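Local coordinates for protein betaine aldehyde dehydrogenase (Staphylococcus aureus subsp. aureus COL, PDB 4QTO) that catalyses the NAD-dependent oxidation of betaine aldehyde to glycine betaine, as a member of the aldehyde dehydrogenase family, at residues 369-374 and 408-413; 374-379 and 402-407; 397-402 and 417-422. One frame throughout, in Å; residues are numbered along the deposited sequence. Where two conformers were deposited one is given.

How the contacts relate
The three contacts lie close together on one flank of a seven-stranded mixed sheet, which by topology corresponds to the catalytic domain of aldehyde dehydrogenases. Centres of contacts 1 and 2 are about 7 Å apart; contact 3 lies about 12 Å from contact 1 and 11 Å from contact 2. In chain order come helix 358-373, strand 377-380, strand 399-402, helix 409-412 and strand 419-425. Contact 2 joins the first strand antiparallel to the second, contact 3 the second parallel to the third, and contact 1 brings the two helices together over one sheet face. Ile401 packs against Ala371, Ile410 and Ala376, and the contacts together tie helices and three consecutive strands into one unit at the sheet edge.

Contact 1 (369-374 and 408-413); sequences DVAKAE and MRIVQE
Glu374, at the C-terminal end of helix 358-373, lays its carboxylate across the first turn of helix 409-412, bonding two successive backbone N-H groups. OE2 accepts from Arg409 N at 2.6 Å and OE1 from Ile410 N at 3.1 Å, each oxygen using its syn lone pair, the one on the side of the other oxygen. The reach comes from a side chain that leaves beside its own backbone N (chi1 -61°) and then runs extended through CG (chi2 -175°). Met408, at the N-cap position, slides past Glu374 in the opposite direction: its CB sits 3.4 Å from Glu374 OE1, and its extended chain carries CE to 3.4 Å from Glu374 O.

Arg409 turns its charge elsewhere. A bend at chi3 (58°) brings the guanidinium round to Glu413, which it grips side-on, NE to OE2 at 2.8 Å and NH2 to OE1 at 2.9 Å, in a salt bridge within its own segment; Tyr367 also bonds Glu413. The Arg409 side chain crosses Val370 at about a right angle, its CB near Val370 CG1 and its NH1 3.7 Å from Val370 CG2, and a triethylene glycol, probably from the crystallisation liquor, accepts from NH1. Deeper in, Ala371 CB meets Ile410 CG1 at 3.9 Å, above Ile401 of the sheet, in one of the two Ile410 conformers.

Two bonds hold the carboxylate in both position and rotation. Because it faces a helix N-terminus, the local field would probably favour its ionised form, with the negative charge in turn stabilising the start of that helix.

Contact 2 (374-379 and 402-407); sequences EGATIA and TNCDTS
The outermost antiparallel pairing of the seven-stranded sheet starts where Thr377 of strand 377-380 meets Thr402 of strand 399-402. They form a hydrogen-bonded pair: Thr377 N donates a hydrogen bond to Thr402 O at 2.9 Å, nearly straight at 171°, and Thr402 N returns the bond to Thr377 O, also at 2.9 Å. Both side chains emerge on the same sheet face. With chi1 at 59°, Thr402 OG1 stands between its backbone N and carbonyl carbon, and this turns it over Thr377 CB, 3.4 Å away. Two residues after Thr377, Ala379 CB also touches Thr402, and helix 323-337 covers this face through Ile334 and Glu330.

Strand 377-380 is entered through a Schellman motif that ends helix 358-373, with Gly375 taking the positive phi. Past the paired threonines the regular pairing stops, but the backbones stay close at Ala376: its CA lies 3.5 Å from Asn403 O in a CA-H...O contact, and its CB meets Cys404 CB at 3.9 Å. A water donates to Gly375 O at 2.7 Å and also bonds Thr377 OG1, bridging the turn to the strand; its modelled approach to Asn403 ND2 is too short to be trusted. Further along the loop, Asp405 OD1 accepts from Ser407 N at 2.8 Å, forming an Asx turn just ahead of helix 409-412.

Contact 3 (397-402 and 417-422); sequences EPTVIT and GPVVTV
Ile401 and Val419 make the closest side-chain packing between two parallel strands, with Ile401 CD1 resting 3.7 Å from Val419 CG1. Ile401 sends CG1 out beside its own backbone N (chi1 -60°), and this tilts its tip back along the sheet to Val419 rather than straight across to Thr421. Thr399 and Thr421 share this face, over which Ile410 and Ala371 of the two nearby helices pack on Ile401.

Backbone bonds alternate between the strands: Thr399 N to Pro418 O, Val420 N to Thr399 O, Ile401 N to Val420 O at 2.8 Å, and Val422 N to Ile401 O at 2.9 Å. Strands 399-402 and 419-425 are joined through helix 409-412 in a beta-alpha-beta crossover; the axes of their short segments approach to 4.7 Å and their directions differ by 23°.

The face bearing Val400 and Val420 is looser across the pair. The two valines lie side by side, pointing the same way, with their CG2 atoms 4.2 Å apart, while Val400 CG1 reaches on to Val422 CG2 at 3.9 Å. Tyr306 covers both Val400 and Val420. At the partly exposed end the CB of Glu397 is directed away from the neighbouring strand, and its backbone O accepts from Thr399 OG1.

Contact 1 (369-374 and 408-413)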
loop_
_atom_site.group_PDB
_atom_site.type_symbol
_atom_site.label_atom_id
_atom_site.label_comp_id
_atom_site.label_asym_id
_atom_site.label_seq_id
_atom_site.Cartn_x
_atom_site.Cartn_y
_atom_site.Cartn_z
ATOM N N ASP A 369 -26.397 22.888 36.859
ATOM C CA ASP A 369 -27.362 23.972 36.871
ATOM C C ASP A 369 -28.003 24.125 35.495
ATOM O O ASP A 369 -29.216 24.286 35.374
ATOM C CB ASP A 369 -26.667 25.297 37.274
ATOM C CG ASP A 369 -26.147 25.290 38.713
ATOM O OD1 ASP A 369 -26.718 24.532 39.539
ATOM O OD2 ASP A 369 -25.164 26.046 39.001
ATOM N N VAL A 370 -27.177 24.076 34.454
ATOM C CA VAL A 370 -27.671 24.189 33.087
ATOM C C VAL A 370 -28.645 23.063 32.761
ATOM O O VAL A 370 -29.710 23.304 32.229
ATOM C CB VAL A 370 -26.511 24.194 32.069
ATOM C CG1 VAL A 370 -27.028 24.074 30.646
ATOM C CG2 VAL A 370 -25.682 25.451 32.238
ATOM N N ALA A 371 -28.282 21.840 33.123
ATOM C CA ALA A 371 -29.157 20.692 32.887
ATOM C C ALA A 371 -30.549 20.871 33.518
ATOM O O ALA A 371 -31.577 20.620 32.879
ATOM C CB ALA A 371 -28.493 19.407 33.417
ATOM N N LYS A 372 -30.566 21.215 34.783
ATOM C CA LYS A 372 -31.835 21.387 35.494
ATOM C C LYS A 372 -32.667 22.509 34.906
ATOM O O LYS A 372 -33.881 22.374 34.727
ATOM C CB LYS A 372 -31.575 21.650 36.957
ATOM C CG LYS A 372 -30.994 20.493 37.741
ATOM C CD LYS A 372 -30.728 21.044 39.137
ATOM C CE LYS A 372 -29.966 20.142 40.078
ATOM N NZ LYS A 372 -30.866 19.028 40.475
ATOM N N ALA A 373 -32.027 23.623 34.587
ATOM C CA ALA A 373 -32.756 24.774 34.011
ATOM C C ALA A 373 -33.406 24.434 32.658
ATOM O O ALA A 373 -34.416 25.025 32.277
ATOM C CB ALA A 373 -31.816 25.964 33.888
ATOM N N GLU A 374 -32.813 23.495 31.927
ATOM C CA GLU A 374 -33.342 23.021 30.662
ATOM C C GLU A 374 -34.405 21.974 30.819
ATOM O O GLU A 374 -34.966 21.514 29.830
ATOM C CB GLU A 374 -32.209 22.350 29.853
ATOM C CG GLU A 374 -31.086 23.249 29.522
ATOM C CD GLU A 374 -30.064 22.553 28.626
ATOM O OE1 GLU A 374 -29.354 21.567 29.016
ATOM O OE2 GLU A 374 -29.946 23.114 27.547
ATOM N N MET A 408 -30.942 20.043 24.064
ATOM C CA MET A 408 -30.326 20.586 25.275
ATOM C C MET A 408 -28.827 20.783 25.252
ATOM O O MET A 408 -28.098 19.975 24.687
ATOM C CB MET A 408 -30.646 19.673 26.452
ATOM C CG MET A 408 -32.116 19.548 26.774
ATOM S SD MET A 408 -32.360 18.377 28.120
ATOM C CE MET A 408 -34.140 18.585 28.367
ATOM N N ARG A 409 -28.357 21.835 25.922
ATOM C CA ARG A 409 -26.917 22.048 26.049
ATOM C C ARG A 409 -26.189 20.890 26.740
ATOM O O ARG A 409 -25.058 20.555 26.372
ATOM C CB ARG A 409 -26.622 23.333 26.841
ATOM C CG ARG A 409 -27.032 24.619 26.156
ATOM C CD ARG A 409 -26.568 25.822 26.982
ATOM N NE ARG A 409 -25.124 25.809 27.171
ATOM C CZ ARG A 409 -24.452 26.457 28.113
ATOM N NH1 ARG A 409 -25.077 27.206 29.018
ATOM N NH2 ARG A 409 -23.135 26.326 28.173
ATOM N N ILE A 410 -26.835 20.279 27.735
ATOM C CA ILE A 410 -26.198 19.187 28.488
ATOM C C ILE A 410 -25.946 17.989 27.574
ATOM O O ILE A 410 -25.034 17.218 27.836
ATOM C CB ILE A 410 -26.994 18.811 29.763
ATOM C CG1 ILE A 410 -26.204 17.876 30.709
ATOM C CG2 ILE A 410 -28.353 18.202 29.427
ATOM C CD1 ILE A 410 -25.024 18.495 31.408
ATOM N N VAL A 411 -26.748 17.845 26.524
ATOM C CA VAL A 411 -26.584 16.740 25.573
ATOM C C VAL A 411 -25.596 17.144 24.499
ATOM O O VAL A 411 -24.761 16.330 24.102
ATOM C CB VAL A 411 -27.930 16.313 24.944
ATOM C CG1 VAL A 411 -27.696 15.328 23.798
ATOM C CG2 VAL A 411 -28.819 15.704 26.009
ATOM N N GLN A 412 -25.649 18.393 24.032
ATOM C CA GLN A 412 -24.780 18.827 22.944
ATOM C C GLN A 412 -23.338 19.143 23.324
ATOM O O GLN A 412 -22.427 18.896 22.534
ATOM C CB GLN A 412 -25.383 20.035 22.260
ATOM C CG GLN A 412 -26.651 19.731 21.481
ATOM C CD GLN A 412 -26.395 18.829 20.290
ATOM O OE1 GLN A 412 -25.421 19.040 19.552
ATOM N NE2 GLN A 412 -27.271 17.854 20.065
ATOM N N GLU A 413 -23.119 19.623 24.539
ATOM C CA GLU A 413 -21.801 20.050 24.969
ATOM C C GLU A 413 -21.005 19.034 25.788
ATOM O O GLU A 413 -21.554 18.291 26.605
ATOM C CB GLU A 413 -21.939 21.376 25.739
ATOM C CG GLU A 413 -22.625 22.441 24.900
ATOM C CD GLU A 413 -22.848 23.753 25.636
ATOM O OE1 GLU A 413 -22.215 23.988 26.688
ATOM O OE2 GLU A 413 -23.657 24.546 25.141
#

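Contact 2 (374-379 and 402-407)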
loop_
_atom_site.group_PDB
_atom_site.type_symbol
_atom_site.label_atom_id
_atom_site.label_comp_id
_atom_site.label_asym_id
_atom_site.label_seq_id
_atom_site.Cartn_x
_atom_site.Cartn_y
_atom_site.Cartn_z
ATOM N N GLU A 374 -32.813 23.495 31.927
ATOM C CA GLU A 374 -33.342 23.021 30.662
ATOM C C GLU A 374 -34.405 21.974 30.819
ATOM O O GLU A 374 -34.966 21.514 29.830
ATOM C CB GLU A 374 -32.209 22.350 29.853
ATOM C CG GLU A 374 -31.086 23.249 29.522
ATOM C CD GLU A 374 -30.064 22.553 28.626
ATOM O OE1 GLU A 374 -29.354 21.567 29.016
ATOM O OE2 GLU A 374 -29.946 23.114 27.547
ATOM N N GLY A 375 -34.634 21.520 32.053
ATOM C CA GLY A 375 -35.682 20.541 32.307
ATOM C C GLY A 375 -35.246 19.106 32.406
ATOM O O GLY A 375 -36.095 18.220 32.411
ATOM N N ALA A 376 -33.937 18.843 32.448
ATOM C CA ALA A 376 -33.455 17.481 32.590
ATOM C C ALA A 376 -33.438 17.107 34.060
ATOM O O ALA A 376 -33.455 17.949 34.931
ATOM C CB ALA A 376 -32.057 17.327 32.009
ATOM N N THR A 377 -33.429 15.807 34.334
ATOM C CA THR A 377 -33.418 15.297 35.709
ATOM C C THR A 377 -32.045 14.780 36.120
ATOM O O THR A 377 -31.475 14.006 35.377
ATOM C CB THR A 377 -34.410 14.118 35.800
ATOM O OG1 THR A 377 -35.759 14.646 35.703
ATOM C CG2 THR A 377 -34.274 13.378 37.092
ATOM N N ILE A 378 -31.526 15.209 37.288
ATOM C CA ILE A 378 -30.275 14.659 37.799
ATOM C C ILE A 378 -30.751 13.427 38.565
ATOM O O ILE A 378 -31.240 13.543 39.718
ATOM C CB ILE A 378 -29.534 15.625 38.738
ATOM C CG1 ILE A 378 -29.313 16.982 38.083
ATOM C CG2 ILE A 378 -28.213 15.023 39.181
ATOM C CD1 ILE A 378 -28.558 16.963 36.798
ATOM N N ALA A 379 -30.664 12.266 37.942
ATOM C CA ALA A 379 -31.188 11.051 38.524
ATOM C C ALA A 379 -30.394 10.516 39.709
ATOM O O ALA A 379 -30.967 9.888 40.617
ATOM C CB ALA A 379 -31.351 9.987 37.469
ATOM N N THR A 402 -31.194 12.163 33.196
ATOM C CA THR A 402 -32.287 11.566 32.436
ATOM C C THR A 402 -33.313 12.608 31.983
ATOM O O THR A 402 -33.205 13.789 32.307
ATOM C CB THR A 402 -33.005 10.498 33.273
ATOM O OG1 THR A 402 -33.520 11.090 34.468
ATOM C CG2 THR A 402 -32.066 9.361 33.643
ATOM N N ASN A 403 -34.309 12.156 31.217
ATOM C CA ASN A 403 -35.388 13.064 30.761
ATOM C C ASN A 403 -34.775 14.250 29.979
ATOM O O ASN A 403 -35.102 15.421 30.220
ATOM C CB ASN A 403 -36.255 13.551 31.925
ATOM C CG ASN A 403 -37.600 14.104 31.468
ATOM O OD1 ASN A 403 -38.113 13.723 30.424
ATOM N ND2 ASN A 403 -38.192 14.985 32.280
ATOM N N CYS A 404 -33.833 13.931 29.100
ATOM C CA CYS A 404 -33.184 14.957 28.280
ATOM C C CYS A 404 -33.376 14.677 26.782
ATOM O O CYS A 404 -33.925 13.633 26.394
ATOM C CB CYS A 404 -31.732 15.311 28.715
ATOM S SG CYS A 404 -30.538 14.157 29.402
ATOM N N ASP A 405 -33.058 15.666 25.952
ATOM C CA ASP A 405 -33.226 15.530 24.532
ATOM C C ASP A 405 -32.156 16.291 23.806
ATOM O O ASP A 405 -31.452 17.112 24.369
ATOM C CB ASP A 405 -34.613 15.957 24.091
ATOM C CG ASP A 405 -34.808 17.420 24.165
ATOM O OD1 ASP A 405 -34.401 18.119 23.214
ATOM O OD2 ASP A 405 -35.489 17.878 25.116
ATOM N N THR A 406 -32.034 15.972 22.536
ATOM C CA THR A 406 -30.963 16.485 21.701
ATOM C C THR A 406 -30.875 18.011 21.597
ATOM O O THR A 406 -29.799 18.549 21.311
ATOM C CB THR A 406 -31.035 15.823 20.310
ATOM O OG1 THR A 406 -29.795 15.990 19.626
ATOM C CG2 THR A 406 -32.192 16.370 19.483
ATOM N N SER A 407 -31.965 18.720 21.894
ATOM C CA SER A 407 -31.925 20.178 21.837
ATOM C C SER A 407 -31.177 20.812 23.008
ATOM O O SER A 407 -30.819 21.997 22.960
ATOM C CB SER A 407 -33.359 20.749 21.839
ATOM O OG SER A 407 -33.986 20.591 23.101
HETATM O O HOH W 1 -36.889 16.176 33.973
#

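Contact 3 (397-402 and 417-422)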
loop_
_atom_site.group_PDB
_atom_site.type_symbol
_atom_site.label_atom_id
_atom_site.label_comp_id
_atom_site.label_asym_id
_atom_site.label_seq_id
_atom_site.Cartn_x
_atom_site.Cartn_y
_atom_site.Cartn_z
ATOM N N GLU A 397 -19.356 13.472 42.357
ATOM C CA GLU A 397 -20.050 12.203 42.312
ATOM C C GLU A 397 -20.358 11.736 40.893
ATOM O O GLU A 397 -20.678 12.552 40.035
ATOM C CB GLU A 397 -21.361 12.289 43.056
ATOM C CG GLU A 397 -21.221 12.444 44.564
ATOM C CD GLU A 397 -22.564 12.715 45.255
ATOM O OE1 GLU A 397 -23.571 13.125 44.600
ATOM O OE2 GLU A 397 -22.578 12.588 46.498
ATOM N N PRO A 398 -20.295 10.415 40.657
ATOM C CA PRO A 398 -20.709 9.925 39.336
ATOM C C PRO A 398 -22.185 10.233 39.184
ATOM O O PRO A 398 -22.997 10.025 40.119
ATOM C CB PRO A 398 -20.391 8.437 39.364
ATOM C CG PRO A 398 -20.283 8.096 40.808
ATOM C CD PRO A 398 -19.791 9.341 41.517
ATOM N N THR A 399 -22.537 10.722 38.000
ATOM C CA THR A 399 -23.843 11.309 37.777
ATOM C C THR A 399 -24.542 10.763 36.546
ATOM O O THR A 399 -23.892 10.509 35.514
ATOM C CB THR A 399 -23.619 12.829 37.588
ATOM O OG1 THR A 399 -22.927 13.364 38.733
ATOM C CG2 THR A 399 -24.897 13.594 37.362
ATOM N N VAL A 400 -25.862 10.569 36.645
ATOM C CA VAL A 400 -26.682 10.150 35.505
ATOM C C VAL A 400 -27.787 11.212 35.339
ATOM O O VAL A 400 -28.495 11.550 36.299
ATOM C CB VAL A 400 -27.367 8.789 35.711
ATOM C CG1 VAL A 400 -28.205 8.423 34.485
ATOM C CG2 VAL A 400 -26.335 7.708 36.006
ATOM N N ILE A 401 -27.896 11.737 34.122
ATOM C CA ILE A 401 -28.907 12.733 33.781
ATOM C C ILE A 401 -29.919 12.084 32.830
ATOM O O ILE A 401 -29.549 11.548 31.794
ATOM C CB ILE A 401 -28.260 13.988 33.160
ATOM C CG1 ILE A 401 -27.283 14.606 34.185
ATOM C CG2 ILE A 401 -29.323 14.993 32.757
ATOM C CD1 ILE A 401 -26.547 15.856 33.723
ATOM N N THR A 402 -31.194 12.163 33.196
ATOM C CA THR A 402 -32.287 11.566 32.436
ATOM C C THR A 402 -33.313 12.608 31.983
ATOM O O THR A 402 -33.205 13.789 32.307
ATOM C CB THR A 402 -33.005 10.498 33.273
ATOM O OG1 THR A 402 -33.520 11.090 34.468
ATOM C CG2 THR A 402 -32.066 9.361 33.643
ATOM N N GLY A 417 -16.560 15.170 32.461
ATOM C CA GLY A 417 -16.602 14.830 33.857
ATOM C C GLY A 417 -17.337 13.516 34.038
ATOM O O GLY A 417 -17.750 12.894 33.045
ATOM N N PRO A 418 -17.609 13.130 35.304
ATOM C CA PRO A 418 -18.210 11.812 35.561
ATOM C C PRO A 418 -19.709 11.909 35.447
ATOM O O PRO A 418 -20.444 11.796 36.437
ATOM C CB PRO A 418 -17.743 11.495 36.968
ATOM C CG PRO A 418 -17.583 12.826 37.611
ATOM C CD PRO A 418 -17.142 13.783 36.543
ATOM N N VAL A 419 -20.148 12.163 34.228
ATOM C CA VAL A 419 -21.549 12.463 33.948
ATOM C C VAL A 419 -21.941 11.852 32.619
ATOM O O VAL A 419 -21.204 12.002 31.625
ATOM C CB VAL A 419 -21.723 13.991 33.782
ATOM C CG1 VAL A 419 -23.160 14.370 33.461
ATOM C CG2 VAL A 419 -21.226 14.758 35.007
ATOM N N VAL A 420 -23.088 11.198 32.603
ATOM C CA VAL A 420 -23.689 10.690 31.365
ATOM C C VAL A 420 -25.120 11.189 31.266
ATOM O O VAL A 420 -25.766 11.455 32.277
ATOM C CB VAL A 420 -23.698 9.147 31.276
ATOM C CG1 VAL A 420 -22.289 8.594 31.479
ATOM C CG2 VAL A 420 -24.639 8.509 32.281
ATOM N N THR A 421 -25.597 11.354 30.030
ATOM C CA THR A 421 -27.003 11.655 29.753
ATOM C C THR A 421 -27.594 10.393 29.131
ATOM O O THR A 421 -26.853 9.595 28.531
ATOM C CB THR A 421 -27.204 12.825 28.755
ATOM O OG1 THR A 421 -26.444 12.592 27.551
ATOM C CG2 THR A 421 -26.775 14.129 29.366
ATOM N N VAL A 422 -28.896 10.220 29.253
ATOM C CA VAL A 422 -29.596 9.085 28.684
ATOM C C VAL A 422 -30.767 9.594 27.843
ATOM O O VAL A 422 -31.647 10.303 28.367
ATOM C CB VAL A 422 -30.129 8.105 29.767
ATOM C CG1 VAL A 422 -30.740 6.872 29.112
ATOM C CG2 VAL A 422 -28.997 7.657 30.705
#